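Local coordinates for protein flavoenzyme PA4991 (Pseudomonas aeruginosa PAO1, PDB 5EZ7) that binds one FAD per subunit and probably acts as an FAD-dependent oxidoreductase, although its physiological substrate is unknown, at residues A[97-106]-A[241-249]. Numbering follows the deposited sequence.
Sequences LSEAHYLWSP and PLYAHCLGA
The carbonyl O of Tyr102 accepts a hydrogen bond from His245 N (2.9 Å) and also takes a CA-H...O contact from Ala244 CA (3.1 Å). Tyr102 N in turn donates to Tyr243 O and Leu247 N to Trp104 O, while the bond from Trp104 N to His245 O is bent and weak; together they fix Tyr102 beside Ala244 and Trp104 beside Cys246 in parallel register. On the face bearing Leu103 and His245, the ring of His101 directs its edge at the face of the His245 ring, the planes 66° apart and NE2 of His101 centred over that ring. His101 gets there with CG anti to its N (chi1 -177°), which carries the imidazole across the second strand. Thr256 OG1 hydrogen-bonds ND1 of His245, and Leu103 CD2 reaches the same ring at its edge. The Trp104 indole lies on the other face, with Cys246 SG over its six-membered ring, 4.6 Å from the centroid. Ahead of strand 102-105, Ser98 CB covers one face of the Tyr243 ring, 3.6 Å from its centroid. This parallel pair lies inside an otherwise largely antiparallel mixed sheet, consistent with the substrate domain of DAO-family flavoenzymes.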
ATOM      1  N   LEU A  97     -11.049   5.828   7.260  1.00 34.88           N
ATOM      2  CA  LEU A  97     -11.739   4.965   8.180  1.00 36.09           C
ATOM      3  C   LEU A  97     -11.696   5.588   9.589  1.00 37.60           C
ATOM      4  O   LEU A  97     -12.699   5.568  10.296  1.00 38.77           O
ATOM      5  CB  LEU A  97     -11.172   3.528   8.130  1.00 34.70           C
ATOM      6  CG  LEU A  97     -11.449   2.763   6.819  1.00 33.49           C
ATOM      7  CD1 LEU A  97     -10.827   1.370   6.834  1.00 32.32           C
ATOM      8  CD2 LEU A  97     -12.940   2.655   6.501  1.00 34.42           C
ATOM      9  N   SER A  98     -10.564   6.195   9.964  1.00 37.77           N
ATOM     10  CA  SER A  98     -10.422   6.786  11.283  1.00 38.56           C
ATOM     11  C   SER A  98      -9.480   7.939  11.197  1.00 40.65           C
ATOM     12  O   SER A  98      -8.480   7.906  10.475  1.00 40.47           O
ATOM     13  CB  SER A  98      -9.870   5.763  12.264  1.00 37.99           C
ATOM     14  OG  SER A  98      -9.853   6.245  13.594  1.00 38.32           O
ATOM     15  N   GLU A  99      -9.804   8.970  11.953  1.00 43.73           N
ATOM     16  CA  GLU A  99      -9.005  10.188  12.003  1.00 46.26           C
ATOM     17  C   GLU A  99      -7.747   9.990  12.836  1.00 45.98           C
ATOM     18  O   GLU A  99      -6.903  10.874  12.886  1.00 47.97           O
ATOM     19  CB  GLU A  99      -9.835  11.296  12.649  1.00 50.01           C
ATOM     20  CG  GLU A  99     -11.106  11.643  11.884  1.00 52.02           C
ATOM     21  CD  GLU A  99     -11.025  12.988  11.199  1.00 54.98           C
ATOM     22  OE1 GLU A  99      -9.986  13.273  10.563  1.00 57.59           O
ATOM     23  OE2 GLU A  99     -11.997  13.776  11.320  1.00 59.51           O
ATOM     24  N   ALA A 100      -7.669   8.860  13.540  1.00 44.25           N
ATOM     25  CA  ALA A 100      -6.601   8.566  14.456  1.00 43.46           C
ATOM     26  C   ALA A 100      -6.450   7.055  14.567  1.00 41.65           C
ATOM     27  O   ALA A 100      -7.419   6.298  14.463  1.00 40.76           O
ATOM     28  CB  ALA A 100      -6.909   9.153  15.808  1.00 45.19           C
ATOM     29  N   HIS A 101      -5.208   6.634  14.726  1.00 40.87           N
ATOM     30  CA  HIS A 101      -4.870   5.277  15.102  1.00 39.84           C
ATOM     31  C   HIS A 101      -4.360   5.396  16.527  1.00 39.28           C
ATOM     32  O   HIS A 101      -3.833   6.429  16.894  1.00 39.65           O
ATOM     33  CB  HIS A 101      -3.806   4.733  14.165  1.00 39.25           C
ATOM     34  CG  HIS A 101      -3.448   3.319  14.443  1.00 40.47           C
ATOM     35  ND1 HIS A 101      -4.215   2.260  14.005  1.00 39.96           N
ATOM     36  CD2 HIS A 101      -2.418   2.776  15.136  1.00 42.62           C
ATOM     37  CE1 HIS A 101      -3.670   1.127  14.403  1.00 39.65           C
ATOM     38  NE2 HIS A 101      -2.572   1.409  15.078  1.00 41.12           N
ATOM     39  N   TYR A 102      -4.544   4.358  17.335  1.00 39.18           N
ATOM     40  CA  TYR A 102      -4.264   4.427  18.801  1.00 40.85           C
ATOM     41  C   TYR A 102      -3.238   3.383  19.250  1.00 40.85           C
ATOM     42  O   TYR A 102      -3.028   2.371  18.552  1.00 38.70           O
ATOM     43  CB  TYR A 102      -5.553   4.229  19.602  1.00 40.93           C
ATOM     44  CG  TYR A 102      -6.554   5.349  19.437  1.00 42.52           C
ATOM     45  CD1 TYR A 102      -7.290   5.495  18.260  1.00 41.99           C
ATOM     46  CD2 TYR A 102      -6.782   6.267  20.464  1.00 45.11           C
ATOM     47  CE1 TYR A 102      -8.203   6.526  18.099  1.00 43.66           C
ATOM     48  CE2 TYR A 102      -7.704   7.294  20.320  1.00 46.78           C
ATOM     49  CZ  TYR A 102      -8.419   7.419  19.147  1.00 46.26           C
ATOM     50  OH  TYR A 102      -9.335   8.441  19.019  1.00 49.27           O
ATOM     51  N   LEU A 103      -2.568   3.668  20.375  1.00 43.18           N
ATOM     52  CA  LEU A 103      -1.791   2.666  21.121  1.00 44.41           C
ATOM     53  C   LEU A 103      -2.641   2.285  22.299  1.00 46.71           C
ATOM     54  O   LEU A 103      -3.369   3.110  22.841  1.00 48.70           O
ATOM     55  CB  LEU A 103      -0.433   3.176  21.645  1.00 45.47           C
ATOM     56  CG  LEU A 103       0.541   3.845  20.693  1.00 45.42           C
ATOM     57  CD1 LEU A 103       1.803   4.279  21.430  1.00 47.13           C
ATOM     58  CD2 LEU A 103       0.881   2.949  19.500  1.00 44.07           C
ATOM     59  N   TRP A 104      -2.474   1.050  22.725  1.00 48.24           N
ATOM     60  CA  TRP A 104      -3.369   0.404  23.667  1.00 51.61           C
ATOM     61  C   TRP A 104      -2.519  -0.473  24.590  1.00 55.49           C
ATOM     62  O   TRP A 104      -1.921  -1.452  24.149  1.00 53.10           O
ATOM     63  CB  TRP A 104      -4.393  -0.356  22.838  1.00 49.25           C
ATOM     64  CG  TRP A 104      -5.260  -1.323  23.499  1.00 48.97           C
ATOM     65  CD1 TRP A 104      -5.630  -1.381  24.816  1.00 49.59           C
ATOM     66  CD2 TRP A 104      -5.946  -2.385  22.833  1.00 47.18           C
ATOM     67  NE1 TRP A 104      -6.480  -2.446  25.000  1.00 49.27           N
ATOM     68  CE2 TRP A 104      -6.702  -3.061  23.791  1.00 47.05           C
ATOM     69  CE3 TRP A 104      -5.955  -2.850  21.511  1.00 46.67           C
ATOM     70  CZ2 TRP A 104      -7.465  -4.167  23.474  1.00 46.50           C
ATOM     71  CZ3 TRP A 104      -6.720  -3.956  21.196  1.00 45.76           C
ATOM     72  CH2 TRP A 104      -7.461  -4.599  22.171  1.00 45.51           C
ATOM     73  N   SER A 105      -2.446  -0.057  25.858  1.00 63.34           N
ATOM     74  CA  SER A 105      -1.477  -0.564  26.844  1.00 70.04           C
ATOM     75  C   SER A 105      -2.219  -1.214  28.015  1.00 76.12           C
ATOM     76  O   SER A 105      -3.437  -1.024  28.147  1.00 75.19           O
ATOM     77  CB  SER A 105      -0.592   0.589  27.368  1.00 72.91           C
ATOM     78  OG  SER A 105       0.511   0.866  26.503  1.00 71.17           O
ATOM     79  N   PRO A 106      -1.501  -2.006  28.853  1.00 83.09           N
ATOM     80  CA  PRO A 106      -2.133  -2.513  30.077  1.00 86.45           C
ATOM     81  C   PRO A 106      -1.606  -1.799  31.334  1.00 87.84           C
ATOM     82  O   PRO A 106      -1.058  -0.695  31.233  1.00 87.37           O
ATOM     83  CB  PRO A 106      -1.745  -4.005  30.066  1.00 86.21           C
ATOM     84  CG  PRO A 106      -0.540  -4.107  29.148  1.00 85.09           C
ATOM     85  CD  PRO A 106      -0.232  -2.724  28.618  1.00 84.31           C
ATOM     86  N   PRO A 241     -16.110  -0.004  16.100  1.00 36.61           N
ATOM     87  CA  PRO A 241     -14.881   0.477  15.455  1.00 34.68           C
ATOM     88  C   PRO A 241     -13.664   0.573  16.431  1.00 33.90           C
ATOM     89  O   PRO A 241     -13.799   0.976  17.594  1.00 34.91           O
ATOM     90  CB  PRO A 241     -15.252   1.842  14.896  1.00 35.56           C
ATOM     91  CG  PRO A 241     -16.725   1.986  15.055  1.00 37.15           C
ATOM     92  CD  PRO A 241     -17.237   0.950  15.999  1.00 37.33           C
ATOM     93  N   LEU A 242     -12.512   0.183  15.904  1.00 31.15           N
ATOM     94  CA  LEU A 242     -11.284   0.121  16.595  1.00 30.87           C
ATOM     95  C   LEU A 242     -10.102   0.151  15.605  1.00 30.23           C
ATOM     96  O   LEU A 242     -10.073  -0.608  14.573  1.00 28.44           O
ATOM     97  CB  LEU A 242     -11.240  -1.184  17.337  1.00 31.29           C
ATOM     98  CG  LEU A 242      -9.987  -1.490  18.140  1.00 31.38           C
ATOM     99  CD1 LEU A 242      -9.638  -0.366  19.143  1.00 32.89           C
ATOM    100  CD2 LEU A 242     -10.250  -2.814  18.810  1.00 31.27           C
ATOM    101  N   TYR A 243      -9.129   1.003  15.925  1.00 30.31           N
ATOM    102  CA  TYR A 243      -7.898   1.151  15.123  1.00 29.87           C
ATOM    103  C   TYR A 243      -6.745   1.284  16.119  1.00 31.62           C
ATOM    104  O   TYR A 243      -6.575   2.349  16.705  1.00 32.85           O
ATOM    105  CB  TYR A 243      -8.002   2.379  14.205  1.00 29.19           C
ATOM    106  CG  TYR A 243      -9.234   2.319  13.331  1.00 28.37           C
ATOM    107  CD1 TYR A 243     -10.482   2.757  13.788  1.00 28.98           C
ATOM    108  CD2 TYR A 243      -9.168   1.771  12.065  1.00 26.50           C
ATOM    109  CE1 TYR A 243     -11.606   2.661  12.974  1.00 28.68           C
ATOM    110  CE2 TYR A 243     -10.283   1.668  11.263  1.00 25.85           C
ATOM    111  CZ  TYR A 243     -11.492   2.102  11.715  1.00 27.19           C
ATOM    112  OH  TYR A 243     -12.575   1.954  10.876  1.00 27.22           O
ATOM    113  N   ALA A 244      -5.985   0.211  16.356  1.00 32.08           N
ATOM    114  CA  ALA A 244      -5.053   0.226  17.463  1.00 34.11           C
ATOM    115  C   ALA A 244      -3.938  -0.807  17.389  1.00 34.41           C
ATOM    116  O   ALA A 244      -4.130  -1.887  16.866  1.00 34.56           O
ATOM    117  CB  ALA A 244      -5.824   0.071  18.773  1.00 35.62           C
ATOM    118  N   HIS A 245      -2.769  -0.445  17.906  1.00 35.87           N
ATOM    119  CA  HIS A 245      -1.712  -1.406  18.218  1.00 37.13           C
ATOM    120  C   HIS A 245      -1.868  -1.807  19.700  1.00 39.35           C
ATOM    121  O   HIS A 245      -1.856  -0.925  20.547  1.00 39.12           O
ATOM    122  CB  HIS A 245      -0.337  -0.776  18.066  1.00 37.69           C
ATOM    123  CG  HIS A 245      -0.042  -0.225  16.710  1.00 37.53           C
ATOM    124  ND1 HIS A 245      -0.090  -0.985  15.558  1.00 36.86           N
ATOM    125  CD2 HIS A 245       0.398   0.998  16.332  1.00 38.29           C
ATOM    126  CE1 HIS A 245       0.263  -0.237  14.527  1.00 36.27           C
ATOM    127  NE2 HIS A 245       0.551   0.974  14.970  1.00 37.30           N
ATOM    128  N   CYS A 246      -2.029  -3.104  20.001  1.00 41.93           N
ATOM    129  CA  CYS A 246      -2.017  -3.596  21.397  1.00 47.02           C
ATOM    130  C   CYS A 246      -0.588  -3.907  21.755  1.00 49.25           C
ATOM    131  O   CYS A 246       0.040  -4.752  21.136  1.00 47.11           O
ATOM    132  CB  CYS A 246      -2.892  -4.850  21.650  1.00 47.76           C
ATOM    133  SG  CYS A 246      -2.729  -5.558  23.344  1.00 54.77           S
ATOM    134  N   LEU A 247      -0.074  -3.202  22.743  1.00 55.76           N
ATOM    135  CA  LEU A 247       1.222  -3.516  23.302  1.00 63.20           C
ATOM    136  C   LEU A 247       1.033  -4.320  24.575  1.00 69.06           C
ATOM    137  O   LEU A 247       0.184  -4.002  25.429  1.00 68.60           O
ATOM    138  CB  LEU A 247       1.985  -2.242  23.627  1.00 65.49           C
ATOM    139  CG  LEU A 247       2.062  -1.254  22.474  1.00 66.21           C
ATOM    140  CD1 LEU A 247       2.419   0.139  22.984  1.00 68.69           C
ATOM    141  CD2 LEU A 247       3.052  -1.747  21.419  1.00 66.75           C
ATOM    142  N   GLY A 248       1.818  -5.385  24.673  1.00 76.57           N
ATOM    143  CA  GLY A 248       2.197  -5.938  25.960  1.00 82.48           C
ATOM    144  C   GLY A 248       3.573  -5.358  26.220  1.00 88.20           C
ATOM    145  O   GLY A 248       3.816  -4.160  25.984  1.00 88.52           O
ATOM    146  N   ALA A 249       4.466  -6.214  26.718  1.00 94.84           N
ATOM    147  CA  ALA A 249       5.908  -5.938  26.754  1.00 96.95           C
ATOM    148  C   ALA A 249       6.500  -6.165  25.341  1.00 96.23           C
ATOM    149  O   ALA A 249       5.949  -6.923  24.515  1.00 92.07           O
ATOM    150  CB  ALA A 249       6.603  -6.815  27.804  1.00 97.77           C
TER